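Local coordinates for gentamicin resistance protein (Enterococcus gallinarum, PDB 6CTZ) that probably phosphorylates the 2''-hydroxyl of aminoglycoside antibiotics such as kanamycin with a guanosine nucleotide and magnesium, thereby conferring gentamicin resistance, at residues I17-S22 against L33-W38; P71-I76 against P84-R89; D166-R171 against F261-Q266; S268-G273 against E284-L289. The protein carries 2 engineered substitutions. All coordinates share one frame; numbering follows the deposited sequence. Where two conformers were deposited one is given.

Interaction 1: residues I17-S22 against L33-W38; sequences IQSVES and LVNGDW
Glu21 and Leu33 form an antiparallel hydrogen-bonded pair, Leu33 N to Glu21 O at 2.8 Å and Glu21 N to Leu33 O at 3.0 Å, next to the non-hydrogen-bonded pair of Val20 and Val34. This is the open end of the first beta hairpin of a kinase-like nucleotide-binding lobe, strands 20-25 and 29-34, as in other aminoglycoside phosphotransferases. Asn35 N continues the pairing to Ser19 O at 2.9 Å, and the Asn35 side chain adds to it: OD1 accepts from two successive amides, Gln18 N at 2.8 Å and Ser19 N at 3.2 Å, the latter nearly along the C=O axis, while ND2 reaches back to Ser16 O. With both ends of the amide engaged, its rotation is fixed. On one face Val34 sets CG1 against Ile17 CG1 at 3.8 Å, crossing at about a right angle, and helix 2-11 covers Ile17 and Val20. On the other face Glu21 runs beside Leu33, CG against CB; Glu21 chi1 (51°) sets CG between the backbone N and the carbonyl carbon. One water joins four groups: it donates to Glu21 OE1 at 2.7 Å and to Leu33 O, and accepts from Ser19 OG and from Gly36 N at 2.9 Å.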
# COMPACT_ATOMS: atom_id res chain seq x y z
N ILE A 17 -13.34 -19.06 21.03
CA ILE A 17 -13.39 -19.15 19.58
C ILE A 17 -14.50 -20.13 19.18
O ILE A 17 -14.44 -21.32 19.51
CB ILE A 17 -12.03 -19.55 19.00
CG1 ILE A 17 -11.03 -18.42 19.22
CG2 ILE A 17 -12.17 -19.87 17.54
CD1 ILE A 17 -9.65 -18.68 18.64
N GLN A 18 -15.51 -19.60 18.50
CA GLN A 18 -16.61 -20.39 17.95
C GLN A 18 -16.47 -20.61 16.45
O GLN A 18 -17.00 -21.59 15.93
CB GLN A 18 -17.95 -19.70 18.22
CG GLN A 18 -18.38 -19.70 19.67
CD GLN A 18 -17.95 -18.45 20.41
OE1 GLN A 18 -17.95 -17.35 19.86
NE2 GLN A 18 -17.57 -18.61 21.68
N SER A 19 -15.78 -19.72 15.76
CA SER A 19 -15.58 -19.87 14.34
C SER A 19 -14.30 -19.20 13.95
O SER A 19 -13.96 -18.23 14.54
CB SER A 19 -16.72 -19.24 13.55
OG SER A 19 -16.75 -17.82 13.58
N VAL A 20 -13.62 -19.76 12.99
CA VAL A 20 -12.38 -19.21 12.46
C VAL A 20 -12.33 -19.45 10.97
O VAL A 20 -12.56 -20.53 10.52
CB VAL A 20 -11.15 -19.83 13.08
CG1 VAL A 20 -9.91 -19.17 12.56
CG2 VAL A 20 -11.19 -19.63 14.53
N GLU A 21 -12.03 -18.41 10.22
CA GLU A 21 -11.95 -18.52 8.79
C GLU A 21 -10.82 -17.66 8.22
O GLU A 21 -10.50 -16.64 8.74
CB GLU A 21 -13.27 -18.13 8.14
CG GLU A 21 -13.83 -16.80 8.59
CD GLU A 21 -15.33 -16.50 8.39
OE1 GLU A 21 -16.09 -16.57 9.37
OE2 GLU A 21 -15.74 -16.03 7.31
N SER A 22 -10.21 -18.09 7.15
CA SER A 22 -9.24 -17.25 6.48
C SER A 22 -9.93 -15.99 5.97
O SER A 22 -11.07 -16.04 5.50
CB SER A 22 -8.61 -18.00 5.30
OG SER A 22 -7.70 -18.98 5.76
N LEU A 33 -10.28 -14.41 10.49
CA LEU A 33 -11.44 -13.79 11.11
C LEU A 33 -11.98 -14.75 12.17
O LEU A 33 -12.29 -15.90 11.86
CB LEU A 33 -12.51 -13.48 10.07
CG LEU A 33 -13.75 -12.73 10.56
CD1 LEU A 33 -13.37 -11.34 11.11
CD2 LEU A 33 -14.78 -12.62 9.44
N VAL A 34 -12.08 -14.27 13.41
CA VAL A 34 -12.52 -15.07 14.54
C VAL A 34 -13.90 -14.58 14.95
O VAL A 34 -14.10 -13.38 15.15
CB VAL A 34 -11.52 -14.95 15.71
CG1 VAL A 34 -12.13 -15.53 17.00
CG2 VAL A 34 -10.22 -15.65 15.35
N ASN A 35 -14.84 -15.51 15.06
CA ASN A 35 -16.21 -15.23 15.48
C ASN A 35 -16.91 -14.21 14.59
O ASN A 35 -17.84 -13.53 15.02
CB ASN A 35 -16.29 -14.81 16.96
CG ASN A 35 -15.74 -15.88 17.88
OD1 ASN A 35 -15.59 -17.03 17.49
ND2 ASN A 35 -15.42 -15.50 19.11
N GLY A 36 -16.46 -14.09 13.33
CA GLY A 36 -17.01 -13.11 12.42
C GLY A 36 -16.70 -11.67 12.77
O GLY A 36 -17.12 -10.77 12.03
N ASP A 37 -15.97 -11.42 13.86
CA ASP A 37 -15.84 -10.09 14.43
C ASP A 37 -14.41 -9.60 14.57
O ASP A 37 -14.18 -8.39 14.52
CB ASP A 37 -16.49 -10.03 15.82
CG ASP A 37 -17.97 -10.28 15.78
OD1 ASP A 37 -18.57 -10.18 14.69
OD2 ASP A 37 -18.54 -10.58 16.85
N TRP A 38 -13.44 -10.50 14.80
CA TRP A 38 -12.09 -10.11 15.18
C TRP A 38 -11.12 -10.55 14.11
O TRP A 38 -11.08 -11.73 13.75
CB TRP A 38 -11.70 -10.77 16.50
CG TRP A 38 -12.43 -10.22 17.67
CD1 TRP A 38 -13.50 -10.78 18.31
CD2 TRP A 38 -12.15 -8.99 18.36
NE1 TRP A 38 -13.90 -9.97 19.35
CE2 TRP A 38 -13.09 -8.87 19.40
CE3 TRP A 38 -11.19 -7.98 18.18
CZ2 TRP A 38 -13.10 -7.78 20.26
CZ3 TRP A 38 -11.20 -6.90 19.04
CH2 TRP A 38 -12.15 -6.81 20.07
O HOH W 1 -15.15 -16.20 11.88

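Interaction 2: residues P71-I76 against P84-R89; sequences PQYVYI and PFVGYR. With GDP (guanosine-5'-diphosphate), chain B.
Val86 lays CG2 over the centre of the Tyr73 ring, 3.7 Å from its centroid, a CH-pi contact, while its CG1 lies against CD2 of the same ring. Beside it Tyr88 points the same way as Tyr73, with CD1 at the edge of the Tyr73 ring, 3.6 Å from CE1; the two planes are inclined by 39°. Pro71 completes the apolar group by placing CB over the Tyr88 face, 3.8 Å from the centroid. Outward from these rings the backbones form an antiparallel hairpin with a classic beta bulge: Val74 and Tyr75 both face Gly87, whose O accepts from Val74 N at 3.0 Å and from Tyr75 N at 3.2 Å. Gly87 N returns a bond to Tyr75 O. Where the strands part, two waters bridge Gln72 to Arg89, one joining Gln72 O to Arg89 N and the other Gln72 N to Arg89 O. At the polar tip Tyr88 OH donates to N7 of the bound GDP at 2.7 Å, so strand 83-89 supplies part of the GDP site; GDP is also held by Val91 N. Strand 73-78 is an outermost strand of the five-stranded sheet; strand 38-43 flanks 83-89 on its other side, and helix 46-62 packs against Tyr73.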
# COMPACT_ATOMS: atom_id res chain seq x y z
N PRO A 71 -7.42 0.18 11.55
CA PRO A 71 -7.34 -0.88 12.57
C PRO A 71 -6.96 -0.33 13.93
O PRO A 71 -6.08 0.51 14.07
CB PRO A 71 -6.24 -1.80 12.03
CG PRO A 71 -6.27 -1.58 10.54
CD PRO A 71 -6.53 -0.11 10.41
N GLN A 72 -7.62 -0.86 14.96
CA GLN A 72 -7.31 -0.52 16.34
C GLN A 72 -6.98 -1.80 17.07
O GLN A 72 -7.88 -2.60 17.39
CB GLN A 72 -8.49 0.17 16.99
CG GLN A 72 -8.75 1.52 16.43
CD GLN A 72 -9.68 2.23 17.33
OE1 GLN A 72 -9.26 3.01 18.17
NE2 GLN A 72 -10.95 1.90 17.22
N TYR A 73 -5.70 -2.00 17.35
CA TYR A 73 -5.25 -3.26 17.91
C TYR A 73 -5.65 -3.32 19.38
O TYR A 73 -5.11 -2.59 20.21
CB TYR A 73 -3.74 -3.36 17.75
CG TYR A 73 -3.22 -3.29 16.31
CD1 TYR A 73 -4.02 -3.60 15.20
CD2 TYR A 73 -1.91 -2.91 16.07
CE1 TYR A 73 -3.51 -3.54 13.92
CE2 TYR A 73 -1.39 -2.85 14.80
CZ TYR A 73 -2.19 -3.17 13.73
OH TYR A 73 -1.66 -3.10 12.47
N VAL A 74 -6.61 -4.18 19.69
CA VAL A 74 -7.04 -4.41 21.06
C VAL A 74 -6.22 -5.51 21.71
O VAL A 74 -5.92 -5.46 22.91
CB VAL A 74 -8.54 -4.75 21.06
CG1 VAL A 74 -9.01 -5.28 22.42
CG2 VAL A 74 -9.35 -3.53 20.64
N TYR A 75 -5.84 -6.51 20.92
CA TYR A 75 -5.10 -7.67 21.41
C TYR A 75 -3.70 -7.61 20.82
O TYR A 75 -3.54 -7.49 19.60
CB TYR A 75 -5.81 -8.95 20.99
CG TYR A 75 -7.18 -9.04 21.63
CD1 TYR A 75 -7.31 -9.25 23.00
CD2 TYR A 75 -8.34 -8.91 20.87
CE1 TYR A 75 -8.55 -9.32 23.59
CE2 TYR A 75 -9.59 -8.99 21.46
CZ TYR A 75 -9.69 -9.20 22.82
OH TYR A 75 -10.94 -9.27 23.42
N ILE A 76 -2.69 -7.64 21.68
CA ILE A 76 -1.30 -7.59 21.24
C ILE A 76 -0.63 -8.85 21.77
O ILE A 76 -0.45 -9.00 22.99
CB ILE A 76 -0.59 -6.31 21.69
CG1 ILE A 76 -1.31 -5.09 21.11
CG2 ILE A 76 0.86 -6.34 21.24
CD1 ILE A 76 -0.61 -3.77 21.34
N PRO A 84 5.67 -10.31 17.03
CA PRO A 84 4.34 -9.93 17.52
C PRO A 84 3.23 -10.38 16.58
O PRO A 84 3.46 -10.68 15.41
CB PRO A 84 4.42 -8.40 17.52
CG PRO A 84 5.31 -8.10 16.35
CD PRO A 84 6.35 -9.20 16.34
N PHE A 85 2.00 -10.37 17.11
CA PHE A 85 0.80 -10.46 16.29
C PHE A 85 -0.30 -9.67 16.97
O PHE A 85 -0.18 -9.32 18.15
CB PHE A 85 0.40 -11.91 15.95
CG PHE A 85 -0.13 -12.69 17.12
CD1 PHE A 85 -1.49 -12.67 17.42
CD2 PHE A 85 0.71 -13.49 17.89
CE1 PHE A 85 -1.99 -13.41 18.48
CE2 PHE A 85 0.20 -14.22 18.95
CZ PHE A 85 -1.15 -14.18 19.24
N VAL A 86 -1.35 -9.32 16.22
CA VAL A 86 -2.40 -8.50 16.78
C VAL A 86 -3.80 -8.92 16.42
O VAL A 86 -3.98 -9.61 15.50
CB VAL A 86 -2.27 -7.01 16.32
CG1 VAL A 86 -0.98 -6.41 16.83
CG2 VAL A 86 -2.31 -6.88 14.78
N GLY A 87 -4.75 -8.46 17.19
CA GLY A 87 -6.15 -8.64 16.90
C GLY A 87 -6.88 -7.31 16.97
O GLY A 87 -6.65 -6.55 17.87
N TYR A 88 -7.77 -7.07 16.02
CA TYR A 88 -8.57 -5.88 15.96
C TYR A 88 -9.97 -6.16 15.47
O TYR A 88 -10.14 -7.07 14.75
CB TYR A 88 -7.90 -4.80 15.08
CG TYR A 88 -7.51 -5.17 13.64
CD1 TYR A 88 -6.29 -5.70 13.36
CD2 TYR A 88 -8.35 -4.90 12.58
CE1 TYR A 88 -5.90 -5.96 12.09
CE2 TYR A 88 -7.95 -5.18 11.28
CZ TYR A 88 -6.72 -5.69 11.06
OH TYR A 88 -6.25 -5.96 9.80
N ARG A 89 -10.94 -5.38 15.90
CA ARG A 89 -12.30 -5.54 15.42
C ARG A 89 -12.24 -5.31 13.91
O ARG A 89 -11.66 -4.37 13.46
CB ARG A 89 -13.28 -4.55 16.05
CG ARG A 89 -13.68 -4.90 17.48
CD ARG A 89 -15.03 -4.35 17.93
NE ARG A 89 -15.47 -5.00 19.19
CZ ARG A 89 -16.20 -6.13 19.25
NH1 ARG A 89 -16.61 -6.73 18.18
NH2 ARG A 89 -16.52 -6.65 20.42
PB GDP B . -0.30 -7.46 3.97
O1B GDP B . 0.47 -6.45 4.79
O2B GDP B . -0.73 -6.91 2.63
O3B GDP B . 0.42 -8.79 3.90
O3A GDP B . -1.63 -7.76 4.84
PA GDP B . -2.96 -6.85 5.03
O1A GDP B . -2.85 -6.02 6.28
O2A GDP B . -3.23 -6.06 3.76
O5' GDP B . -4.07 -8.00 5.31
C5' GDP B . -4.24 -9.04 4.36
C4' GDP B . -5.66 -9.01 3.84
O4' GDP B . -6.54 -9.35 4.91
C3' GDP B . -6.14 -7.65 3.37
O3' GDP B . -5.69 -7.33 2.04
C2' GDP B . -7.63 -7.86 3.42
O2' GDP B . -8.06 -8.66 2.31
C1' GDP B . -7.79 -8.70 4.67
N9 GDP B . -8.07 -7.83 5.83
C8 GDP B . -7.20 -7.41 6.78
N7 GDP B . -7.86 -6.63 7.68
C5 GDP B . -9.15 -6.57 7.30
C6 GDP B . -10.38 -5.92 7.78
O6 GDP B . -10.38 -5.23 8.81
N1 GDP B . -11.50 -6.13 7.06
C2 GDP B . -11.54 -6.89 5.94
N2 GDP B . -12.71 -7.05 5.30
N3 GDP B . -10.45 -7.51 5.44
C4 GDP B . -9.27 -7.37 6.09
O HOH W 2 -10.64 -2.88 17.35
O HOH W 3 -10.32 -2.06 14.38

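Interaction 3: residues D166-R171 against F261-Q266; sequences DYLTLR and FVTFDQ. With KAN (kanamycin a), chain E.
Arg171 donates from both NE, at 3.0 Å, and NH2, at 3.1 Å, to the one oxygen, Thr263 OG1, with both bonds lying close to the guanidinium plane. The chain bends at chi2 (-71°) and again at chi3 (-80°), which turns NE toward the hydroxyl. Thr263 OG1 and Tyr167 OH are also both hydrogen-bonded to Asp292 OD2, and Arg171 NH2 has a further partner in Ser259 OG, so the buried polar atoms form one network. Apolar contact is slight: Thr263 CG2 meets Leu168 CD2 at 3.7 Å and lies 4.0 Å from Arg171 CB. A ring edge meets a backbone carbonyl where Phe264 brings CZ to 3.7 Å from Arg171 O. On the kanamycin side of the second helix, Gln266 NE2 donates to O7 of the drug at 2.9 Å, and Asp265 OD1 accepts a weak bond from its O15. The axes of 166-171 and 261-266 pass 10.7 Å apart at a signed angle of -131°, joining helices 162-176 and 251-276 in the helical part of this kinase-like fold; helix 279-296 supplies Asp292, and helix 141-155 packs against Phe264.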
# COMPACT_ATOMS: atom_id res chain seq x y z
N ASP A 166 16.21 -0.76 -23.00
CA ASP A 166 16.35 0.65 -23.36
C ASP A 166 15.21 1.47 -22.79
O ASP A 166 15.43 2.59 -22.31
CB ASP A 166 16.39 0.80 -24.88
CG ASP A 166 17.60 0.15 -25.53
OD1 ASP A 166 18.59 -0.16 -24.82
OD2 ASP A 166 17.56 -0.07 -26.76
N TYR A 167 13.98 0.94 -22.84
CA TYR A 167 12.84 1.63 -22.25
C TYR A 167 13.01 1.83 -20.75
O TYR A 167 12.81 2.93 -20.23
CB TYR A 167 11.56 0.84 -22.55
CG TYR A 167 10.36 1.29 -21.75
CD1 TYR A 167 9.67 2.44 -22.09
CD2 TYR A 167 9.91 0.55 -20.65
CE1 TYR A 167 8.56 2.86 -21.35
CE2 TYR A 167 8.81 0.96 -19.91
CZ TYR A 167 8.13 2.12 -20.27
OH TYR A 167 7.04 2.54 -19.56
N LEU A 168 13.40 0.77 -20.04
CA LEU A 168 13.57 0.90 -18.60
C LEU A 168 14.67 1.89 -18.24
O LEU A 168 14.52 2.67 -17.29
CB LEU A 168 13.81 -0.46 -17.95
CG LEU A 168 12.61 -1.40 -17.92
CD1 LEU A 168 13.02 -2.70 -17.26
CD2 LEU A 168 11.44 -0.77 -17.17
N THR A 169 15.79 1.86 -18.96
CA THR A 169 16.85 2.83 -18.68
C THR A 169 16.35 4.25 -18.89
O THR A 169 16.67 5.16 -18.11
CB THR A 169 18.06 2.54 -19.57
OG1 THR A 169 18.55 1.23 -19.28
CG2 THR A 169 19.15 3.57 -19.33
N LEU A 170 15.56 4.47 -19.95
CA LEU A 170 14.97 5.77 -20.21
C LEU A 170 14.09 6.21 -19.04
O LEU A 170 14.16 7.37 -18.61
CB LEU A 170 14.14 5.71 -21.49
CG LEU A 170 13.27 6.93 -21.79
CD1 LEU A 170 14.10 8.18 -22.04
CD2 LEU A 170 12.36 6.64 -22.97
N ARG A 171 13.26 5.30 -18.53
CA ARG A 171 12.36 5.65 -17.43
C ARG A 171 13.14 5.98 -16.17
O ARG A 171 12.85 6.98 -15.49
CB ARG A 171 11.37 4.52 -17.19
CG ARG A 171 10.50 4.17 -18.39
CD ARG A 171 9.48 5.27 -18.67
NE ARG A 171 8.32 5.18 -17.78
CZ ARG A 171 7.28 6.01 -17.82
NH1 ARG A 171 7.26 7.03 -18.68
NH2 ARG A 171 6.27 5.85 -16.98
N PHE A 261 6.76 6.15 -11.19
CA PHE A 261 6.62 5.25 -10.04
C PHE A 261 5.93 3.95 -10.44
O PHE A 261 6.27 2.89 -9.92
CB PHE A 261 5.81 5.92 -8.92
CG PHE A 261 6.48 7.10 -8.27
CD1 PHE A 261 7.85 7.26 -8.29
CD2 PHE A 261 5.71 8.06 -7.62
CE1 PHE A 261 8.45 8.35 -7.67
CE2 PHE A 261 6.30 9.14 -7.01
CZ PHE A 261 7.67 9.29 -7.03
N VAL A 262 4.92 4.02 -11.32
CA VAL A 262 4.24 2.80 -11.76
C VAL A 262 5.21 1.88 -12.49
O VAL A 262 5.21 0.66 -12.27
CB VAL A 262 2.99 3.12 -12.60
CG1 VAL A 262 2.42 1.85 -13.22
CG2 VAL A 262 1.93 3.79 -11.75
N THR A 263 6.04 2.44 -13.38
CA THR A 263 7.08 1.63 -14.03
C THR A 263 7.96 0.95 -12.99
O THR A 263 8.23 -0.25 -13.07
CB THR A 263 7.94 2.49 -14.96
OG1 THR A 263 7.12 3.10 -15.97
CG2 THR A 263 9.05 1.63 -15.62
N PHE A 264 8.42 1.72 -12.00
CA PHE A 264 9.31 1.14 -11.00
C PHE A 264 8.60 0.08 -10.17
O PHE A 264 9.21 -0.91 -9.77
CB PHE A 264 9.89 2.25 -10.11
CG PHE A 264 10.56 3.36 -10.89
CD1 PHE A 264 11.15 3.11 -12.13
CD2 PHE A 264 10.58 4.65 -10.40
CE1 PHE A 264 11.75 4.14 -12.85
CE2 PHE A 264 11.17 5.68 -11.12
CZ PHE A 264 11.76 5.42 -12.34
N ASP A 265 7.29 0.26 -9.94
CA ASP A 265 6.52 -0.77 -9.26
C ASP A 265 6.50 -2.07 -10.06
O ASP A 265 6.61 -3.16 -9.48
CB ASP A 265 5.10 -0.29 -8.99
CG ASP A 265 4.26 -1.34 -8.29
OD1 ASP A 265 4.61 -1.72 -7.16
OD2 ASP A 265 3.25 -1.79 -8.87
N GLN A 266 6.38 -1.99 -11.38
CA GLN A 266 6.38 -3.18 -12.21
C GLN A 266 7.74 -3.89 -12.10
O GLN A 266 7.77 -5.07 -12.02
CB GLN A 266 5.99 -2.88 -13.64
CG GLN A 266 4.62 -2.29 -13.85
CD GLN A 266 3.49 -3.02 -13.15
OE1 GLN A 266 3.55 -3.26 -11.99
NE2 GLN A 266 2.51 -3.34 -13.83
C1 KAN E . 1.03 -5.95 -8.70
C2 KAN E . 1.50 -5.59 -10.11
C3 KAN E . 0.29 -5.43 -11.01
C4 KAN E . -0.46 -6.76 -11.00
C5 KAN E . -0.88 -7.14 -9.59
C6 KAN E . -1.55 -8.51 -9.55
C7 KAN E . -0.29 -3.26 -4.33
C8 KAN E . 0.68 -4.44 -4.41
C9 KAN E . 1.13 -4.66 -5.86
C10 KAN E . -0.07 -4.87 -6.79
C11 KAN E . -1.06 -3.71 -6.65
C12 KAN E . -1.51 -3.53 -5.21
C13 KAN E . 2.58 -5.17 -3.08
C14 KAN E . 3.08 -4.87 -1.67
C15 KAN E . 3.93 -3.60 -1.71
C16 KAN E . 5.06 -3.76 -2.72
C17 KAN E . 4.49 -4.16 -4.07
C18 KAN E . 5.63 -4.45 -5.04
N1 KAN E . -1.87 -8.82 -8.16
N2 KAN E . -2.24 -3.92 -7.49
N3 KAN E . -0.68 -3.04 -2.94
N4 KAN E . 4.48 -3.26 -0.41
O5 KAN E . 0.22 -7.13 -8.66
O6 KAN E . 2.22 -4.36 -10.05
O7 KAN E . 0.69 -5.11 -12.35
O8 KAN E . -1.62 -6.64 -11.83
O9 KAN E . 0.34 -4.83 -8.16
O10 KAN E . 1.95 -5.84 -5.92
O11 KAN E . 1.79 -4.09 -3.56
O12 KAN E . 3.71 -5.33 -3.94
O13 KAN E . 1.94 -4.76 -0.81
O14 KAN E . 5.80 -2.54 -2.90
O15 KAN E . 5.08 -4.82 -6.31

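Interaction 4: residues S268-G273 against E284-L289; sequences SYLLEG and EGIELL. Unlike the reference sequence in segment 284-289: Ile286 (reference Leu). With KAN (kanamycin a), chain E.
Tyr269 meets a carboxylate at its ring edge and the antibiotic over one face: its hydroxyl approaches Glu284, while C2 of a kanamycin sugar lies above the ring centre, 3.8 Å from the plane. Tyr269 OH is 3.0 Å from Glu284 OE1, and the carboxylate plane stands at 90° to the ring. Glu284 reaches the hydroxyl through an extended chain. A sugar lying over an aromatic face is a familiar feature of carbohydrate binding, and here it forms part of the aminoglycoside pocket. Leu288 adds to that wall: its CD1 touches Tyr269 CE2 at 3.6 Å and approaches kanamycin O7 to 3.4 Å. Deeper between the helices, Leu270 fills the interface. Its CD2 meets CD1 of Ile286, which differs from the reference sequence, and Leu289 CD1, each at 3.6 Å, crossing Leu289 at about a right angle, and its CD1 lies 4.2 Å from Gly285 CA. The absence of a side chain on Gly285 matters, because a CB there would press on that methyl; the CA atoms of Leu270 and Gly285 come within 4.6 Å. Segments 268-273 and 284-289 run antiparallel (signed crossing angle -165°) in a helical hairpin made by helices 251-276 and 279-296. The loop after helix 141-155 contributes Val156 against Leu270 and Leu159 and Leu160 against Ile286, while Trp281 of helix 279-296 meets the Tyr269 ring.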
# COMPACT_ATOMS: atom_id res chain seq x y z
N SER A 268 9.73 -3.75 -9.49
CA SER A 268 9.73 -4.29 -8.17
C SER A 268 8.94 -5.58 -8.08
O SER A 268 9.34 -6.48 -7.41
CB SER A 268 9.14 -3.31 -7.18
OG SER A 268 10.00 -2.24 -6.94
N TYR A 269 7.82 -5.64 -8.76
CA TYR A 269 6.99 -6.83 -8.77
C TYR A 269 7.73 -8.00 -9.40
O TYR A 269 7.70 -9.12 -8.87
CB TYR A 269 5.71 -6.53 -9.54
CG TYR A 269 4.69 -7.64 -9.51
CD1 TYR A 269 4.02 -7.98 -8.34
CD2 TYR A 269 4.37 -8.34 -10.67
CE1 TYR A 269 3.08 -8.99 -8.32
CE2 TYR A 269 3.43 -9.35 -10.66
CZ TYR A 269 2.78 -9.67 -9.48
OH TYR A 269 1.84 -10.68 -9.47
N LEU A 270 8.42 -7.76 -10.52
CA LEU A 270 9.24 -8.80 -11.13
C LEU A 270 10.36 -9.24 -10.20
O LEU A 270 10.64 -10.44 -10.08
CB LEU A 270 9.80 -8.31 -12.46
CG LEU A 270 10.76 -9.26 -13.16
CD1 LEU A 270 10.11 -10.62 -13.37
CD2 LEU A 270 11.19 -8.66 -14.48
N LEU A 271 11.01 -8.30 -9.52
CA LEU A 271 12.10 -8.66 -8.61
C LEU A 271 11.60 -9.56 -7.48
O LEU A 271 12.32 -10.47 -7.04
CB LEU A 271 12.76 -7.41 -8.04
CG LEU A 271 13.80 -6.77 -8.96
CD1 LEU A 271 14.21 -5.43 -8.41
CD2 LEU A 271 15.01 -7.69 -9.09
N GLU A 272 10.38 -9.33 -7.00
CA GLU A 272 9.80 -10.21 -5.99
C GLU A 272 9.61 -11.62 -6.53
O GLU A 272 9.85 -12.61 -5.83
CB GLU A 272 8.48 -9.64 -5.49
CG GLU A 272 8.61 -8.36 -4.68
CD GLU A 272 9.02 -8.61 -3.24
OE1 GLU A 272 9.37 -7.63 -2.55
OE2 GLU A 272 8.99 -9.78 -2.79
N GLY A 273 9.17 -11.74 -7.79
CA GLY A 273 9.03 -13.05 -8.40
C GLY A 273 10.37 -13.74 -8.58
O GLY A 273 10.48 -14.96 -8.39
N GLU A 284 4.81 -13.56 -15.66
CA GLU A 284 3.81 -12.51 -15.51
C GLU A 284 4.46 -11.14 -15.39
O GLU A 284 4.00 -10.17 -16.02
CB GLU A 284 2.93 -12.78 -14.29
CG GLU A 284 1.87 -11.72 -14.03
CD GLU A 284 1.27 -11.80 -12.64
OE1 GLU A 284 1.79 -12.57 -11.80
OE2 GLU A 284 0.27 -11.10 -12.37
N GLY A 285 5.53 -11.03 -14.60
CA GLY A 285 6.16 -9.73 -14.41
C GLY A 285 6.82 -9.21 -15.67
O GLY A 285 6.78 -8.01 -15.96
N ILE A 286 7.45 -10.11 -16.44
CA ILE A 286 8.01 -9.71 -17.73
C ILE A 286 6.91 -9.17 -18.63
O ILE A 286 7.09 -8.15 -19.31
CB ILE A 286 8.75 -10.90 -18.38
CG1 ILE A 286 9.95 -11.33 -17.52
CG2 ILE A 286 9.21 -10.53 -19.78
CD1 ILE A 286 11.16 -10.42 -17.63
N GLU A 287 5.75 -9.82 -18.63
CA GLU A 287 4.63 -9.36 -19.45
C GLU A 287 4.13 -8.00 -18.98
O GLU A 287 3.76 -7.15 -19.81
CB GLU A 287 3.52 -10.40 -19.41
CG GLU A 287 2.51 -10.29 -20.54
CD GLU A 287 1.59 -11.50 -20.61
OE1 GLU A 287 0.63 -11.48 -21.41
OE2 GLU A 287 1.84 -12.48 -19.87
N LEU A 288 4.09 -7.77 -17.66
CA LEU A 288 3.64 -6.48 -17.15
C LEU A 288 4.60 -5.36 -17.56
O LEU A 288 4.16 -4.24 -17.82
CB LEU A 288 3.50 -6.54 -15.63
CG LEU A 288 2.32 -7.40 -15.15
CD1 LEU A 288 2.42 -7.68 -13.67
CD2 LEU A 288 1.01 -6.70 -15.49
N LEU A 289 5.90 -5.66 -17.62
CA LEU A 289 6.86 -4.66 -18.09
C LEU A 289 6.62 -4.32 -19.55
O LEU A 289 6.65 -3.14 -19.93
CB LEU A 289 8.29 -5.17 -17.88
CG LEU A 289 8.85 -5.20 -16.46
CD1 LEU A 289 10.26 -5.75 -16.46
CD2 LEU A 289 8.81 -3.81 -15.84
C1 KAN E . 1.03 -5.95 -8.70
C2 KAN E . 1.50 -5.59 -10.11
C3 KAN E . 0.29 -5.43 -11.01
C4 KAN E . -0.46 -6.76 -11.00
C5 KAN E . -0.88 -7.14 -9.59
C6 KAN E . -1.55 -8.51 -9.55
C7 KAN E . -0.29 -3.26 -4.33
C8 KAN E . 0.68 -4.44 -4.41
C9 KAN E . 1.13 -4.66 -5.86
C10 KAN E . -0.07 -4.87 -6.79
C11 KAN E . -1.06 -3.71 -6.65
C12 KAN E . -1.51 -3.53 -5.21
C13 KAN E . 2.58 -5.17 -3.08
C14 KAN E . 3.08 -4.87 -1.67
C15 KAN E . 3.93 -3.60 -1.71
C16 KAN E . 5.06 -3.76 -2.72
C17 KAN E . 4.49 -4.16 -4.07
C18 KAN E . 5.63 -4.45 -5.04
N1 KAN E . -1.87 -8.82 -8.16
N2 KAN E . -2.24 -3.92 -7.49
N3 KAN E . -0.68 -3.04 -2.94
N4 KAN E . 4.48 -3.26 -0.41
O5 KAN E . 0.22 -7.13 -8.66
O6 KAN E . 2.22 -4.36 -10.05
O7 KAN E . 0.69 -5.11 -12.35
O8 KAN E . -1.62 -6.64 -11.83
O9 KAN E . 0.34 -4.83 -8.16
O10 KAN E . 1.95 -5.84 -5.92
O11 KAN E . 1.79 -4.09 -3.56
O12 KAN E . 3.71 -5.33 -3.94
O13 KAN E . 1.94 -4.76 -0.81
O14 KAN E . 5.80 -2.54 -2.90
O15 KAN E . 5.08 -4.82 -6.31

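Overall arrangement
From the N terminus, interaction 1 closes the short hairpin loop between strands 20-25 and 29-34, and interaction 2 closes a second hairpin between 73-78 and 83-89. Both belong to one five-stranded sheet and touch through Trp38, which packs on Tyr75 and Arg89. Interaction 3 then spans 89 residues, bringing helix 162-176 to helix 251-276, and interaction 4 follows in the next turns of that helix, closing its hairpin with 279-296. All four run in series; none nests or crosses. Interactions 3 and 4 meet where Gln266 packs on Leu288 and Leu289, and both reach kanamycin, whereas interaction 2, on the opposite side of the chain's centre from 3 and 4, reaches GDP.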